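Local coordinates for protein ZmpA Glycopeptidase (PDB 6XSX) that is an M60-family glycopeptidase, whose catalytic module, present here, probably hydrolyses the peptide backbone of heavily glycosylated proteins such as mucins, at residues Leu450-Glu455 with Ile479-Ser484; Ile466-Asp471 with Tyr511-Tyr516; Asn325-Val330 with Ile490-Thr495. All blocks are in the same frame, centred on the assembly; numbering follows the deposited sequence. Where two conformers were deposited one is given.

Interaction 1: residues Leu450-Glu455 with Ile479-Ser484; sequences LKFEAE and IGYEIS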
ATOM      1  N   LEU A 450      12.831  31.472  20.225  1.00 20.49           N
ATOM      2  CA  LEU A 450      13.464  30.189  20.474  1.00 20.76           C
ATOM      3  C   LEU A 450      14.593  30.357  21.492  1.00 20.52           C
ATOM      4  O   LEU A 450      15.449  31.210  21.333  1.00 21.20           O
ATOM      5  CB  LEU A 450      14.014  29.632  19.157  1.00 19.49           C
ATOM      6  CG  LEU A 450      14.864  28.370  19.298  1.00 19.31           C
ATOM      7  CD1 LEU A 450      14.009  27.206  19.775  1.00 17.69           C
ATOM      8  CD2 LEU A 450      15.540  28.019  17.974  1.00 19.71           C
ATOM      9  N   LYS A 451      14.569  29.551  22.550  1.00 21.53           N
ATOM     10  CA  LYS A 451      15.718  29.418  23.433  1.00 22.41           C
ATOM     11  C   LYS A 451      15.935  27.930  23.689  1.00 21.46           C
ATOM     12  O   LYS A 451      15.012  27.223  24.088  1.00 23.36           O
ATOM     13  CB  LYS A 451      15.503  30.192  24.743  1.00 21.93           C
ATOM     14  N   PHE A 452      17.146  27.453  23.415  1.00 20.72           N
ATOM     15  CA  PHE A 452      17.511  26.092  23.765  1.00 22.10           C
ATOM     16  C   PHE A 452      18.928  26.091  24.335  1.00 23.32           C
ATOM     17  O   PHE A 452      19.700  27.010  24.084  1.00 22.24           O
ATOM     18  CB  PHE A 452      17.371  25.147  22.566  1.00 21.93           C
ATOM     19  CG  PHE A 452      18.443  25.270  21.512  1.00 22.12           C
ATOM     20  CD1 PHE A 452      19.484  24.353  21.448  1.00 21.65           C
ATOM     21  CD2 PHE A 452      18.414  26.305  20.585  1.00 21.29           C
ATOM     22  CE1 PHE A 452      20.466  24.466  20.472  1.00 22.33           C
ATOM     23  CE2 PHE A 452      19.402  26.418  19.619  1.00 21.69           C
ATOM     24  CZ  PHE A 452      20.429  25.501  19.565  1.00 21.57           C
ATOM     25  N   GLU A 453      19.249  25.043  25.094  1.00 25.65           N
ATOM     26  CA  GLU A 453      20.528  24.931  25.772  1.00 28.98           C
ATOM     27  C   GLU A 453      20.999  23.484  25.694  1.00 27.96           C
ATOM     28  O   GLU A 453      20.190  22.586  25.493  1.00 26.13           O
ATOM     29  CB  GLU A 453      20.376  25.316  27.245  1.00 31.34           C
ATOM     30  CG  GLU A 453      19.980  26.769  27.440  1.00 39.48           C
ATOM     31  CD  GLU A 453      19.872  27.215  28.887  1.00 44.42           C
ATOM     32  OE1 GLU A 453      19.179  26.520  29.665  1.00 48.10           O
ATOM     33  OE2 GLU A 453      20.496  28.250  29.236  1.00 49.96           O
ATOM     34  N   ALA A 454      22.308  23.289  25.886  1.00 28.12           N
ATOM     35  CA  ALA A 454      22.917  21.971  25.977  1.00 31.86           C
ATOM     36  C   ALA A 454      23.774  21.898  27.236  1.00 33.38           C
ATOM     37  O   ALA A 454      24.402  22.882  27.612  1.00 34.00           O
ATOM     38  CB  ALA A 454      23.753  21.697  24.748  1.00 31.03           C
ATOM     39  N   GLU A 455      23.806  20.717  27.856  1.00 35.05           N
ATOM     40  CA  GLU A 455      24.618  20.481  29.040  1.00 38.17           C
ATOM     41  C   GLU A 455      25.381  19.171  28.856  1.00 35.63           C
ATOM     42  O   GLU A 455      24.782  18.159  28.510  1.00 33.94           O
ATOM     43  CB  GLU A 455      23.710  20.407  30.271  1.00 39.78           C
ATOM     44  CG  GLU A 455      24.468  20.194  31.568  1.00 46.98           C
ATOM     45  CD  GLU A 455      23.597  20.118  32.812  1.00 50.46           C
ATOM     46  OE1 GLU A 455      22.808  19.153  32.933  1.00 53.82           O
ATOM     47  OE2 GLU A 455      23.705  21.026  33.660  1.00 54.29           O
ATOM     48  N   ILE A 479      12.735  19.055  15.531  1.00 18.56           N
ATOM     49  CA  ILE A 479      12.787  17.682  15.046  1.00 18.36           C
ATOM     50  C   ILE A 479      14.122  17.029  15.407  1.00 18.83           C
ATOM     51  O   ILE A 479      14.274  15.811  15.278  1.00 17.38           O
ATOM     52  CB  ILE A 479      12.494  17.586  13.536  1.00 19.03           C
ATOM     53  CG1 ILE A 479      13.546  18.327  12.703  1.00 19.99           C
ATOM     54  CG2 ILE A 479      11.068  18.046  13.237  1.00 18.91           C
ATOM     55  CD1 ILE A 479      13.468  18.053  11.213  1.00 21.12           C
ATOM     56  N   GLY A 480      15.094  17.834  15.853  1.00 18.46           N
ATOM     57  CA  GLY A 480      16.353  17.250  16.285  1.00 19.55           C
ATOM     58  C   GLY A 480      17.461  18.287  16.397  1.00 20.53           C
ATOM     59  O   GLY A 480      17.259  19.458  16.057  1.00 20.79           O
ATOM     60  N   TYR A 481      18.630  17.822  16.855  1.00 19.90           N
ATOM     61  CA  TYR A 481      19.767  18.694  17.103  1.00 20.69           C
ATOM     62  C   TYR A 481      20.985  18.125  16.398  1.00 20.28           C
ATOM     63  O   TYR A 481      21.264  16.928  16.479  1.00 20.67           O
ATOM     64  CB  TYR A 481      20.067  18.817  18.602  1.00 20.86           C
ATOM     65  CG  TYR A 481      18.928  19.365  19.428  1.00 20.70           C
ATOM     66  CD1 TYR A 481      18.842  20.719  19.709  1.00 21.06           C
ATOM     67  CD2 TYR A 481      17.929  18.535  19.916  1.00 20.51           C
ATOM     68  CE1 TYR A 481      17.797  21.238  20.460  1.00 21.05           C
ATOM     69  CE2 TYR A 481      16.876  19.037  20.665  1.00 21.19           C
ATOM     70  CZ  TYR A 481      16.812  20.393  20.939  1.00 21.91           C
ATOM     71  OH  TYR A 481      15.780  20.895  21.681  1.00 22.85           O
ATOM     72  N   GLU A 482      21.695  19.015  15.714  1.00 20.12           N
ATOM     73  CA  GLU A 482      22.953  18.677  15.081  1.00 21.44           C
ATOM     74  C   GLU A 482      24.094  19.054  16.028  1.00 23.35           C
ATOM     75  O   GLU A 482      24.134  20.169  16.564  1.00 22.19           O
ATOM     76  CB  GLU A 482      23.040  19.428  13.755  1.00 21.49           C
ATOM     77  CG  GLU A 482      24.414  19.357  13.119  1.00 22.23           C
ATOM     78  CD  GLU A 482      24.599  20.409  12.047  1.00 23.58           C
ATOM     79  OE1 GLU A 482      24.822  21.582  12.416  1.00 23.67           O
ATOM     80  OE2 GLU A 482      24.475  20.057  10.849  1.00 25.23           O
ATOM     81  N   ILE A 483      25.037  18.118  16.193  1.00 24.11           N
ATOM     82  CA  ILE A 483      26.150  18.292  17.112  1.00 24.33           C
ATOM     83  C   ILE A 483      27.436  18.429  16.302  1.00 25.39           C
ATOM     84  O   ILE A 483      27.773  17.540  15.526  1.00 27.27           O
ATOM     85  CB  ILE A 483      26.234  17.119  18.116  1.00 24.08           C
ATOM     86  CG1 ILE A 483      24.925  16.932  18.889  1.00 22.90           C
ATOM     87  CG2 ILE A 483      27.422  17.298  19.058  1.00 24.14           C
ATOM     88  CD1 ILE A 483      23.967  15.950  18.249  1.00 22.36           C
ATOM     89  N   SER A 484      28.140  19.549  16.507  1.00 26.75           N
ATOM     90  CA  SER A 484      29.459  19.779  15.935  1.00 30.29           C
ATOM     91  C   SER A 484      30.509  19.793  17.043  1.00 32.59           C
ATOM     92  O   SER A 484      30.217  20.199  18.165  1.00 32.73           O
ATOM     93  CB  SER A 484      29.491  21.063  15.147  1.00 29.31           C
ATOM     94  OG  SER A 484      28.814  20.895  13.915  1.00 29.36           O
TER
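F452 and Y481 reach toward each other between the two sheets of the C-terminal beta-sandwich, whose strand order resembles a fibronectin type III fold. F452 belongs to edge strand 452-459 of the three-stranded sheet; Y481 sits on 478-485 in the four-stranded one. Along 450-455, L450 comes first and leans on I470 of the adjacent strand and on the loop residue S523. K451 follows; its backbone N is hydrogen-bonded to D471 OD1, tying the lead-in to strand 452-459 to the residue that follows strand 463-470. F452 then turns inward. With CG between the backbone N and the carbonyl carbon (chi1 75°), the ring is carried into the space between the sheets, and the side chain also touches I513 and Y526. E453 points away from Y481, while its backbone pairs with D469. A454 returns to the interior beside I466 and F528, and E455 pairs with S467 through the backbone. Y481 also stacks on F468 of the same facing sheet, so F452 is a second aromatic neighbour. The two side chains F452 and Y481 pass each other head to tail, their centroids 5.7 Å apart and planes inclined at 44°, and F452 CD1 comes to the Y481 ring edge, 3.7 Å from Y481 CE1.

Interaction 2: residues Ile466-Asp471 with Tyr511-Tyr516; sequences ISFDID and YSIVAY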
ATOM      1  N   ILE A 466      25.593  14.761  26.168  1.00 29.69           N
ATOM      2  CA  ILE A 466      25.060  16.095  25.963  1.00 28.03           C
ATOM      3  C   ILE A 466      23.538  16.005  25.940  1.00 29.35           C
ATOM      4  O   ILE A 466      22.977  15.340  25.069  1.00 27.30           O
ATOM      5  CB  ILE A 466      25.610  16.706  24.660  1.00 28.38           C
ATOM      6  CG1 ILE A 466      27.133  16.566  24.571  1.00 26.73           C
ATOM      7  CG2 ILE A 466      25.137  18.150  24.501  1.00 26.30           C
ATOM      8  CD1 ILE A 466      27.720  16.796  23.196  1.00 25.68           C
ATOM      9  N   SER A 467      22.885  16.661  26.915  1.00 27.70           N
ATOM     10  CA  SER A 467      21.429  16.715  26.936  1.00 27.75           C
ATOM     11  C   SER A 467      20.955  18.077  26.437  1.00 27.49           C
ATOM     12  O   SER A 467      21.663  19.076  26.588  1.00 27.65           O
ATOM     13  CB  SER A 467      20.869  16.390  28.294  1.00 28.47           C
ATOM     14  OG  SER A 467      20.952  17.510  29.162  1.00 31.61           O
ATOM     15  N   PHE A 468      19.750  18.094  25.851  1.00 26.25           N
ATOM     16  CA  PHE A 468      19.200  19.274  25.202  1.00 25.00           C
ATOM     17  C   PHE A 468      17.888  19.666  25.863  1.00 25.30           C
ATOM     18  O   PHE A 468      17.037  18.818  26.116  1.00 26.48           O
ATOM     19  CB  PHE A 468      18.929  18.981  23.725  1.00 24.51           C
ATOM     20  CG  PHE A 468      20.144  18.480  22.988  1.00 24.24           C
ATOM     21  CD1 PHE A 468      21.292  19.260  22.904  1.00 23.66           C
ATOM     22  CD2 PHE A 468      20.156  17.215  22.412  1.00 22.91           C
ATOM     23  CE1 PHE A 468      22.416  18.798  22.234  1.00 22.86           C
ATOM     24  CE2 PHE A 468      21.283  16.760  21.741  1.00 22.20           C
ATOM     25  CZ  PHE A 468      22.404  17.551  21.648  1.00 21.51           C
ATOM     26  N   ASP A 469      17.746  20.966  26.135  0.50 25.55           N
ATOM     27  CA  ASP A 469      16.508  21.522  26.655  0.50 25.22           C
ATOM     28  C   ASP A 469      16.087  22.660  25.726  0.50 24.49           C
ATOM     29  O   ASP A 469      16.944  23.336  25.161  0.50 24.50           O
ATOM     30  CB  ASP A 469      16.684  21.939  28.118  0.50 26.07           C
ATOM     31  CG  ASP A 469      17.348  20.873  28.977  0.50 26.98           C
ATOM     32  OD1 ASP A 469      16.617  20.020  29.529  0.50 27.25           O
ATOM     33  OD2 ASP A 469      18.595  20.894  29.083  0.50 27.60           O
ATOM     34  N   ILE A 470      14.771  22.840  25.557  1.00 23.76           N
ATOM     35  CA  ILE A 470      14.200  23.836  24.661  1.00 22.44           C
ATOM     36  C   ILE A 470      12.996  24.491  25.346  1.00 21.60           C
ATOM     37  O   ILE A 470      12.327  23.866  26.167  1.00 21.83           O
ATOM     38  CB  ILE A 470      13.807  23.201  23.308  1.00 22.98           C
ATOM     39  CG1 ILE A 470      13.708  24.244  22.187  1.00 23.81           C
ATOM     40  CG2 ILE A 470      12.519  22.401  23.441  1.00 23.53           C
ATOM     41  CD1 ILE A 470      13.239  23.693  20.850  1.00 22.82           C
ATOM     42  N   ASP A 471      12.720  25.749  24.979  1.00 21.23           N
ATOM     43  CA  ASP A 471      11.611  26.514  25.531  1.00 21.85           C
ATOM     44  C   ASP A 471      10.278  25.846  25.219  1.00 21.68           C
ATOM     45  O   ASP A 471      10.121  25.191  24.184  1.00 21.00           O
ATOM     46  CB  ASP A 471      11.602  27.975  25.058  1.00 21.68           C
ATOM     47  CG  ASP A 471      11.296  28.153  23.581  1.00 21.20           C
ATOM     48  OD1 ASP A 471      12.231  27.977  22.770  1.00 21.55           O
ATOM     49  OD2 ASP A 471      10.128  28.466  23.250  1.00 21.49           O
ATOM     50  N   TYR A 511      32.126  22.571  21.488  1.00 41.14           N
ATOM     51  CA  TYR A 511      30.942  21.977  20.878  1.00 38.36           C
ATOM     52  C   TYR A 511      30.010  23.065  20.348  1.00 37.06           C
ATOM     53  O   TYR A 511      29.937  24.159  20.906  1.00 36.82           O
ATOM     54  CB  TYR A 511      30.204  21.070  21.866  1.00 38.00           C
ATOM     55  CG  TYR A 511      30.847  19.735  22.154  1.00 38.31           C
ATOM     56  CD1 TYR A 511      30.684  18.655  21.296  1.00 37.89           C
ATOM     57  CD2 TYR A 511      31.587  19.531  23.307  1.00 39.02           C
ATOM     58  CE1 TYR A 511      31.255  17.419  21.564  1.00 38.47           C
ATOM     59  CE2 TYR A 511      32.171  18.305  23.588  1.00 39.65           C
ATOM     60  CZ  TYR A 511      32.003  17.244  22.717  1.00 39.77           C
ATOM     61  OH  TYR A 511      32.577  16.038  23.000  1.00 40.32           O
ATOM     62  N   SER A 512      29.282  22.740  19.272  1.00 35.66           N
ATOM     63  CA  SER A 512      28.336  23.658  18.656  1.00 32.54           C
ATOM     64  C   SER A 512      27.069  22.910  18.246  1.00 30.50           C
ATOM     65  O   SER A 512      27.136  21.967  17.459  1.00 29.04           O
ATOM     66  CB  SER A 512      28.960  24.368  17.485  1.00 32.95           C
ATOM     67  OG  SER A 512      28.079  25.357  16.983  1.00 31.40           O
ATOM     68  N   ILE A 513      25.927  23.357  18.785  1.00 27.38           N
ATOM     69  CA  ILE A 513      24.655  22.660  18.677  1.00 25.57           C
ATOM     70  C   ILE A 513      23.673  23.522  17.883  1.00 25.96           C
ATOM     71  O   ILE A 513      23.442  24.690  18.212  1.00 24.55           O
ATOM     72  CB  ILE A 513      24.086  22.332  20.073  1.00 25.09           C
ATOM     73  CG1 ILE A 513      25.123  21.690  21.001  1.00 24.38           C
ATOM     74  CG2 ILE A 513      22.811  21.504  19.962  1.00 23.26           C
ATOM     75  CD1 ILE A 513      25.601  20.313  20.574  1.00 22.47           C
ATOM     76  N   VAL A 514      23.083  22.921  16.845  1.00 24.20           N
ATOM     77  CA  VAL A 514      22.104  23.597  16.012  1.00 22.99           C
ATOM     78  C   VAL A 514      20.811  22.779  16.023  1.00 24.38           C
ATOM     79  O   VAL A 514      20.818  21.611  15.641  1.00 23.83           O
ATOM     80  CB  VAL A 514      22.660  23.805  14.590  1.00 23.53           C
ATOM     81  CG1 VAL A 514      21.642  24.435  13.648  1.00 21.71           C
ATOM     82  CG2 VAL A 514      23.957  24.615  14.595  1.00 22.48           C
ATOM     83  N   ALA A 515      19.714  23.403  16.478  1.00 22.81           N
ATOM     84  CA  ALA A 515      18.406  22.768  16.533  1.00 21.71           C
ATOM     85  C   ALA A 515      17.714  22.931  15.181  1.00 21.37           C
ATOM     86  O   ALA A 515      17.973  23.894  14.472  1.00 20.88           O
ATOM     87  CB  ALA A 515      17.580  23.365  17.655  1.00 21.30           C
ATOM     88  N   TYR A 516      16.856  21.963  14.825  1.00 20.49           N
ATOM     89  CA  TYR A 516      16.185  21.978  13.531  1.00 19.74           C
ATOM     90  C   TYR A 516      14.683  21.868  13.735  1.00 18.59           C
ATOM     91  O   TYR A 516      14.244  21.110  14.594  1.00 18.28           O
ATOM     92  CB  TYR A 516      16.684  20.857  12.617  1.00 19.31           C
ATOM     93  CG  TYR A 516      17.923  21.227  11.850  1.00 20.42           C
ATOM     94  CD1 TYR A 516      19.171  21.190  12.457  1.00 20.76           C
ATOM     95  CD2 TYR A 516      17.845  21.637  10.527  1.00 20.88           C
ATOM     96  CE1 TYR A 516      20.315  21.544  11.756  1.00 21.65           C
ATOM     97  CE2 TYR A 516      18.978  21.984   9.810  1.00 21.16           C
ATOM     98  CZ  TYR A 516      20.216  21.940  10.431  1.00 21.86           C
ATOM     99  OH  TYR A 516      21.340  22.285   9.740  1.00 22.51           O
TER
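I466 and F468, two residues apart on strand 463-470, point toward Y511 and I513 on strand 511-517 of the facing sheet. The first pair is a CH-pi contact. I466 lays its terminal methyl over one face of the Y511 ring: CD1 stands 4.1 Å from the Y511 centroid, 20° off the ring normal, displaced toward the rim carbons CD1 and CE1. An extended outer arm carries it there, with I466 CD1 anti to CA (chi2 165°). The second pair meets differently. The F468 ring presents its CE1 corner to the two methyls of I513, the branch CG2 and the tip CD1, with F468 CE1 3.6 Å from I513 CG2 and 3.9 Å from I513 CD1, so that both methyls close on one ring carbon. The approach is oblique to the F468 ring, whereas I466 O lies above one face of that ring, 4.0 Å from its plane. All four residues are buried, and the contact across the sheets is wholly apolar. The tyrosine keeps its polar end apart from it: Y511 OH is hydrogen-bonded to D500. This is the interior of a two-sheet sandwich, in which the strands face each other at a CA separation of 9.2 Å between F468 and I513. Strands 452-459 and 497-500 flank 463-470 in one sheet, and 478-485 and 526-528 flank 511-517 in the other; F452 and A454 pack in from the first strand, I470 and A515 touch Y481 of 478-485, and F528 meets the Y511 ring.

Interaction 3: residues Asn325-Val330 with Ile490-Thr495; sequences NILPKV and IGFTST. With EDO (1,2-ethanediol), chain E.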
ATOM      1  N   ASN A 325      20.576   4.125  12.483  1.00 27.55           N
ATOM      2  CA  ASN A 325      21.094   3.902  11.143  1.00 29.37           C
ATOM      3  C   ASN A 325      21.239   5.215  10.379  1.00 28.68           C
ATOM      4  O   ASN A 325      22.336   5.556   9.939  1.00 28.22           O
ATOM      5  CB  ASN A 325      20.182   2.977  10.334  1.00 32.53           C
ATOM      6  CG  ASN A 325      20.612   1.527  10.372  1.00 40.06           C
ATOM      7  OD1 ASN A 325      21.251   1.048   9.430  1.00 45.47           O
ATOM      8  ND2 ASN A 325      20.269   0.825  11.446  1.00 37.88           N
ATOM      9  N   ILE A 326      20.110   5.909  10.187  1.00 25.97           N
ATOM     10  CA  ILE A 326      19.988   6.905   9.137  1.00 23.82           C
ATOM     11  C   ILE A 326      20.677   8.189   9.579  1.00 22.93           C
ATOM     12  O   ILE A 326      21.590   8.660   8.909  1.00 22.90           O
ATOM     13  CB  ILE A 326      18.505   7.130   8.756  1.00 24.51           C
ATOM     14  CG1 ILE A 326      17.866   5.842   8.228  1.00 23.45           C
ATOM     15  CG2 ILE A 326      18.374   8.269   7.749  1.00 23.82           C
ATOM     16  CD1 ILE A 326      16.371   5.750   8.422  1.00 21.47           C
ATOM     17  N   LEU A 327      20.237   8.735  10.714  1.00 22.96           N
ATOM     18  CA  LEU A 327      20.605  10.083  11.112  1.00 21.89           C
ATOM     19  C   LEU A 327      22.089  10.187  11.461  1.00 22.40           C
ATOM     20  O   LEU A 327      22.730  11.145  11.035  1.00 23.71           O
ATOM     21  CB  LEU A 327      19.677  10.567  12.233  1.00 21.04           C
ATOM     22  CG  LEU A 327      18.234  10.827  11.789  1.00 20.61           C
ATOM     23  CD1 LEU A 327      17.383  11.272  12.968  1.00 19.35           C
ATOM     24  CD2 LEU A 327      18.183  11.869  10.675  1.00 19.39           C
ATOM     25  N   PRO A 328      22.703   9.220  12.188  1.00 22.58           N
ATOM     26  CA  PRO A 328      24.149   9.247  12.421  1.00 22.65           C
ATOM     27  C   PRO A 328      24.959   9.060  11.144  1.00 23.96           C
ATOM     28  O   PRO A 328      26.106   9.494  11.074  1.00 24.97           O
ATOM     29  CB  PRO A 328      24.437   8.039  13.324  1.00 21.83           C
ATOM     30  CG  PRO A 328      23.090   7.638  13.871  1.00 23.10           C
ATOM     31  CD  PRO A 328      22.060   8.068  12.843  1.00 22.06           C
ATOM     32  N   LYS A 329      24.370   8.402  10.137  1.00 23.34           N
ATOM     33  CA  LYS A 329      25.117   8.121   8.919  1.00 22.97           C
ATOM     34  C   LYS A 329      25.219   9.400   8.079  1.00 23.69           C
ATOM     35  O   LYS A 329      26.304   9.729   7.598  1.00 23.83           O
ATOM     36  CB  LYS A 329      24.526   6.905   8.194  1.00 23.81           C
ATOM     37  CG  LYS A 329      25.122   6.568   6.829  1.00 25.86           C
ATOM     38  CD  LYS A 329      24.350   5.493   6.068  1.00 25.14           C
ATOM     39  CE  LYS A 329      22.850   5.735   6.081  1.00 26.88           C
ATOM     40  NZ  LYS A 329      22.088   4.690   5.354  1.00 25.35           N
ATOM     41  N   VAL A 330      24.107  10.144   7.952  1.00 21.74           N
ATOM     42  CA  VAL A 330      24.019  11.247   7.000  1.00 22.28           C
ATOM     43  C   VAL A 330      24.681  12.498   7.572  1.00 22.75           C
ATOM     44  O   VAL A 330      24.953  13.432   6.828  1.00 21.38           O
ATOM     45  CB  VAL A 330      22.571  11.585   6.583  1.00 21.27           C
ATOM     46  CG1 VAL A 330      21.911  10.480   5.773  1.00 21.02           C
ATOM     47  CG2 VAL A 330      21.722  11.991   7.776  1.00 19.82           C
ATOM     48  N   ILE A 490      29.498  16.038  14.007  1.00 30.60           N
ATOM     49  CA  ILE A 490      29.788  14.698  14.498  1.00 30.99           C
ATOM     50  C   ILE A 490      28.505  13.895  14.702  1.00 30.41           C
ATOM     51  O   ILE A 490      28.586  12.699  14.957  1.00 27.71           O
ATOM     52  CB  ILE A 490      30.658  14.709  15.772  1.00 31.46           C
ATOM     53  CG1 ILE A 490      30.009  15.524  16.894  1.00 31.98           C
ATOM     54  CG2 ILE A 490      32.075  15.174  15.459  1.00 31.40           C
ATOM     55  CD1 ILE A 490      30.490  15.141  18.277  1.00 32.45           C
ATOM     56  N   GLY A 491      27.336  14.546  14.616  1.00 28.56           N
ATOM     57  CA  GLY A 491      26.093  13.810  14.793  1.00 25.54           C
ATOM     58  C   GLY A 491      24.844  14.661  14.566  1.00 25.77           C
ATOM     59  O   GLY A 491      24.908  15.886  14.438  1.00 26.14           O
ATOM     60  N   PHE A 492      23.708  13.965  14.513  1.00 24.67           N
ATOM     61  CA  PHE A 492      22.384  14.554  14.577  1.00 23.05           C
ATOM     62  C   PHE A 492      21.448  13.534  15.204  1.00 22.49           C
ATOM     63  O   PHE A 492      21.402  12.384  14.771  1.00 22.26           O
ATOM     64  CB  PHE A 492      21.843  14.896  13.186  1.00 22.27           C
ATOM     65  CG  PHE A 492      20.457  15.497  13.191  1.00 22.45           C
ATOM     66  CD1 PHE A 492      19.327  14.690  13.235  1.00 23.13           C
ATOM     67  CD2 PHE A 492      20.280  16.873  13.142  1.00 22.49           C
ATOM     68  CE1 PHE A 492      18.052  15.241  13.232  1.00 22.89           C
ATOM     69  CE2 PHE A 492      19.005  17.426  13.136  1.00 22.63           C
ATOM     70  CZ  PHE A 492      17.894  16.610  13.179  1.00 22.76           C
ATOM     71  N   THR A 493      20.691  13.980  16.210  1.00 21.75           N
ATOM     72  CA  THR A 493      19.737  13.104  16.854  1.00 20.60           C
ATOM     73  C   THR A 493      18.388  13.803  16.905  1.00 21.92           C
ATOM     74  O   THR A 493      18.323  15.024  17.082  1.00 22.57           O
ATOM     75  CB  THR A 493      20.199  12.704  18.260  1.00 19.82           C
ATOM     76  OG1 THR A 493      19.194  11.822  18.761  1.00 19.87           O
ATOM     77  CG2 THR A 493      20.364  13.887  19.190  1.00 18.78           C
ATOM     78  N   SER A 494      17.328  13.005  16.753  1.00 20.37           N
ATOM     79  CA  SER A 494      15.969  13.492  16.904  1.00 20.71           C
ATOM     80  C   SER A 494      15.542  13.396  18.370  1.00 20.98           C
ATOM     81  O   SER A 494      14.408  13.727  18.705  1.00 22.04           O
ATOM     82  CB  SER A 494      15.020  12.761  15.977  1.00 20.37           C
ATOM     83  OG  SER A 494      14.811  11.419  16.399  1.00 20.27           O
ATOM     84  N   THR A 495      16.463  12.977  19.251  1.00 20.80           N
ATOM     85  CA  THR A 495      16.164  12.836  20.673  1.00 20.49           C
ATOM     86  C   THR A 495      16.718  14.035  21.447  1.00 21.27           C
ATOM     87  O   THR A 495      17.355  14.915  20.864  1.00 20.60           O
ATOM     88  CB  THR A 495      16.710  11.517  21.243  1.00 20.07           C
ATOM     89  OG1 THR A 495      18.131  11.644  21.353  1.00 19.81           O
ATOM     90  CG2 THR A 495      16.349  10.302  20.411  1.00 19.19           C
TER
HETATM   91  C1  EDO E1304      14.681  16.679  19.639  1.00 33.99           C
HETATM   92  O1  EDO E1304      13.551  16.429  18.820  1.00 34.12           O
HETATM   93  C2  EDO E1304      14.463  16.422  21.084  1.00 30.89           C
HETATM   94  O2  EDO E1304      13.106  16.381  21.437  1.00 34.49           O
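L327 of helix 321-331 packs against F492 and S494 at the edge of the C-terminal beta-sandwich, joining the helical part of the M60 catalytic module to the outer strand 488-493. Traced outward, the leucine meets the strand from its first carbon: L327 CB lies 3.6 Å from the carbonyl oxygen F492 O. With CG anti to its own carbonyl carbon (chi1 -69°), the side chain crosses the F492 side chain at a slant and forks beside its ring. One branch, CD1, is in the plane of the F492 ring at its edge, 3.9 Å from F492 CD1, and the same methyl also touches S494, L327 CD1 lying 4.1 Å from S494 CB. The second branch, CD2, comes to the same ring corner, 4.0 Å from F492 CD1. Both methyls thus rest against one corner of the ring, while Y433 stacks on it. P328 follows in the helix and lies at the border of the contact, its CA 5.5 Å from that of G491; its nitrogen carries no hydrogen, and the helix kinks here. Upstream, the strand carries a classic beta bulge, two residues (I490 and G491) set against the single I483. Beyond F492 the chain leaves the sheet in an ST turn, where T493 OG1 accepts from T495 N at 3.0 Å. A 1,2-ethanediol, probably from the crystallisation liquor, hydrogen-bonds through its O1 hydroxyl to S494 O. No hydrogen bond links 325-330 to 490-495 directly. The polar fastening comes instead from E323, one turn earlier in the helix, whose two carboxylate oxygens bond T493 OG1 and S494 OG. Leucine and phenylalanine therefore supply close apolar fit at this junction, and the neighbouring carboxylate supplies directional bonds that would fix the helix against the strand's end.

Overall arrangement
Interactions 1 and 2 share the interior of one sandwich, their centres about 1 Å apart, and join the same two sheets through different strand pairs: 452-459 with 478-485, and 463-470 with 511-517. Interaction 2 is fully buried and wholly apolar across its segments; interaction 1, at an edge strand, is an oblique aromatic pair that is only partly buried. Interaction 3, its centre about 13 to 14 Å from theirs, is partly buried, at the junction with the helices, setting a helix of the catalytic part on strand 488-493, the neighbour of 478-485. Its leucine-phenylalanine contact has a carboxylate-hydroxyl network beside it. The sandwich interior thus relies on side-chain packing, its junction with the helices on packing plus polar bonds.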